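Local coordinates for DNAation factor-related protein 4 (Drosophila melanogaster, PDB 5XPC), which is a DNA fragmentation factor protein whose CIDE domain, the part crystallised, forms higher-order assemblies important for apoptotic DNA fragmentation, the full-length protein probably acting as an endonuclease, at the interface of chains A and B. Sequence-based numbering; all coordinates share one arbitrary frame. Chains: chain A/B, DNAation factor-related protein 4.

The interface of chains A and B. Residues chain A 57-59, 62; chain B 23-26, 40.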
ATOM      1  N   VAL A  57      17.904  -3.307 -26.356  1.00 26.72           N
ATOM      2  CA  VAL A  57      17.502  -1.930 -26.630  1.00 20.27           C
ATOM      3  C   VAL A  57      16.840  -1.941 -28.005  1.00 28.15           C
ATOM      4  O   VAL A  57      17.519  -1.944 -29.034  1.00 29.64           O
ATOM      5  CB  VAL A  57      18.692  -0.971 -26.575  1.00 29.69           C
ATOM      6  CG1 VAL A  57      18.242   0.458 -26.823  1.00 30.67           C
ATOM      7  CG2 VAL A  57      19.381  -1.081 -25.222  1.00 27.04           C
ATOM      8  N   SER A  58      15.505  -1.976 -28.033  1.00 26.91           N
ATOM      9  CA  SER A  58      14.816  -2.239 -29.292  1.00 30.27           C
ATOM     10  C   SER A  58      14.597  -0.991 -30.140  1.00 33.02           C
ATOM     11  O   SER A  58      14.423  -1.116 -31.359  1.00 29.84           O
ATOM     12  CB  SER A  58      13.470  -2.934 -29.040  1.00 30.30           C
ATOM     13  OG  SER A  58      12.461  -2.006 -28.650  1.00 29.09           O
ATOM     14  N   ASP A  59      14.603   0.202 -29.549  1.00 28.17           N
ATOM     15  CA  ASP A  59      14.374   1.400 -30.346  1.00 27.07           C
ATOM     16  C   ASP A  59      15.008   2.597 -29.651  1.00 28.65           C
ATOM     17  O   ASP A  59      15.424   2.528 -28.490  1.00 25.55           O
ATOM     18  CB  ASP A  59      12.871   1.632 -30.627  1.00 31.88           C
ATOM     19  CG  ASP A  59      12.008   1.679 -29.362  1.00 37.64           C
ATOM     20  OD1 ASP A  59      12.503   2.070 -28.291  1.00 30.59           O
ATOM     21  OD2 ASP A  59      10.804   1.335 -29.445  1.00 41.33           O
ATOM     22  N   TYR A  62      13.563   3.764 -26.314  1.00 25.88           N
ATOM     23  CA  TYR A  62      14.038   3.066 -25.125  1.00 25.10           C
ATOM     24  C   TYR A  62      15.426   3.551 -24.729  1.00 22.42           C
ATOM     25  O   TYR A  62      15.689   3.792 -23.543  1.00 25.19           O
ATOM     26  CB  TYR A  62      14.048   1.543 -25.331  1.00 25.95           C
ATOM     27  CG  TYR A  62      14.341   0.867 -24.016  1.00 22.51           C
ATOM     28  CD1 TYR A  62      13.386   0.849 -23.000  1.00 23.71           C
ATOM     29  CD2 TYR A  62      15.593   0.319 -23.756  1.00 22.74           C
ATOM     30  CE1 TYR A  62      13.662   0.269 -21.770  1.00 22.91           C
ATOM     31  CE2 TYR A  62      15.878  -0.263 -22.532  1.00 27.32           C
ATOM     32  CZ  TYR A  62      14.915  -0.274 -21.539  1.00 25.45           C
ATOM     33  OH  TYR A  62      15.197  -0.845 -20.318  1.00 24.44           O
TER
ATOM     34  N   TYR B  23      12.889  -7.426 -24.467  1.00 24.40           N
ATOM     35  CA  TYR B  23      13.031  -6.162 -25.170  1.00 25.76           C
ATOM     36  C   TYR B  23      12.732  -4.997 -24.245  1.00 26.34           C
ATOM     37  O   TYR B  23      11.736  -5.017 -23.514  1.00 25.35           O
ATOM     38  CB  TYR B  23      12.104  -6.086 -26.379  1.00 24.21           C
ATOM     39  CG  TYR B  23      12.383  -7.150 -27.396  1.00 28.45           C
ATOM     40  CD1 TYR B  23      11.640  -8.328 -27.422  1.00 29.70           C
ATOM     41  CD2 TYR B  23      13.409  -6.996 -28.321  1.00 27.42           C
ATOM     42  CE1 TYR B  23      11.904  -9.314 -28.358  1.00 29.05           C
ATOM     43  CE2 TYR B  23      13.674  -7.974 -29.259  1.00 28.15           C
ATOM     44  CZ  TYR B  23      12.919  -9.131 -29.271  1.00 30.45           C
ATOM     45  OH  TYR B  23      13.187 -10.111 -30.205  1.00 33.73           O
ATOM     46  N   GLY B  24      13.595  -3.985 -24.289  1.00 23.82           N
ATOM     47  CA  GLY B  24      13.246  -2.674 -23.772  1.00 24.60           C
ATOM     48  C   GLY B  24      12.583  -1.909 -24.900  1.00 25.81           C
ATOM     49  O   GLY B  24      13.075  -1.910 -26.032  1.00 27.58           O
ATOM     50  N   ILE B  25      11.453  -1.277 -24.593  1.00 22.97           N
ATOM     51  CA  ILE B  25      10.603  -0.625 -25.584  1.00 23.64           C
ATOM     52  C   ILE B  25      10.177   0.734 -25.052  1.00 24.49           C
ATOM     53  O   ILE B  25       9.690   0.835 -23.921  1.00 26.79           O
ATOM     54  CB  ILE B  25       9.351  -1.471 -25.896  1.00 25.13           C
ATOM     55  CG1 ILE B  25       9.753  -2.826 -26.498  1.00 22.97           C
ATOM     56  CG2 ILE B  25       8.408  -0.710 -26.813  1.00 23.53           C
ATOM     57  CD1 ILE B  25       8.545  -3.754 -26.715  1.00 25.29           C
ATOM     58  N   GLY B  26      10.313   1.768 -25.881  1.00 24.50           N
ATOM     59  CA  GLY B  26       9.791   3.087 -25.542  1.00 25.38           C
ATOM     60  C   GLY B  26       8.385   3.273 -26.089  1.00 28.27           C
ATOM     61  O   GLY B  26       8.099   2.934 -27.238  1.00 29.42           O
ATOM     62  N   LYS B  40       7.369  -7.768 -31.992  1.00 26.70           N
ATOM     63  CA  LYS B  40       8.402  -8.685 -31.521  1.00 29.74           C
ATOM     64  C   LYS B  40       7.860 -10.070 -31.175  1.00 32.76           C
ATOM     65  O   LYS B  40       8.575 -11.067 -31.352  1.00 29.68           O
ATOM     66  CB  LYS B  40       9.104  -8.081 -30.298  1.00 29.08           C
ATOM     67  CG  LYS B  40       9.929  -6.821 -30.616  1.00 33.40           C
ATOM     68  CD  LYS B  40      10.999  -7.135 -31.654  1.00 39.47           C
ATOM     69  CE  LYS B  40      12.026  -6.003 -31.820  1.00 47.45           C
ATOM     70  NZ  LYS B  40      11.396  -4.743 -32.286  1.00 53.99           N
TER
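The phenol ring of A:Tyr62 lies with one face against the backbone of B:Gly24, whose CA sits over the ring centre, 3.4 Å from the centroid, in a CH-pi contact. On the same face the chain runs on over the CD1 side, where B:Ile25 N is 3.3 Å from A:Tyr62 CD1. With CG anti to the backbone N (chi1 -171°), the ring is carried towards strand 22-27. The other aromatic, B:Tyr23, is backed within its own chain by the aliphatic B:Lys40 CG over one face, while B:Tyr23 CD2 approaches A:Ser58 CB at 4.1 Å.

The two copies meet through different surfaces, not by an exact two-fold, as would suit the higher-order CIDE assemblies; this contact is probably part of one. A short stretch of one copy docks on the edge strand 22-27 of the next, with a parallel bridge between A:Val57 and B:Gly24. The carbonyl O of B:Gly24 is gripped twice by A:Ser58. A:Ser58 N lies in the carbonyl plane, 3.1 Å from B:Gly24 O; A:Ser58 OG is 2.7 Å from B:Gly24 O, tilted 22° from that plane. With chi1 80°, OG is turned to the same carbonyl oxygen as its own amide, so one residue supplies both donors.

Farther along, A:Asp59 OD1 caps the N-terminus of helix 60-64, accepting A:Tyr62 N, in its first turn, nearly along the C-O axis at 2.8 Å. Through its syn lone pair A:Asp59 OD1 also accepts the longer bond from B:Gly26 N, at 3.3 Å.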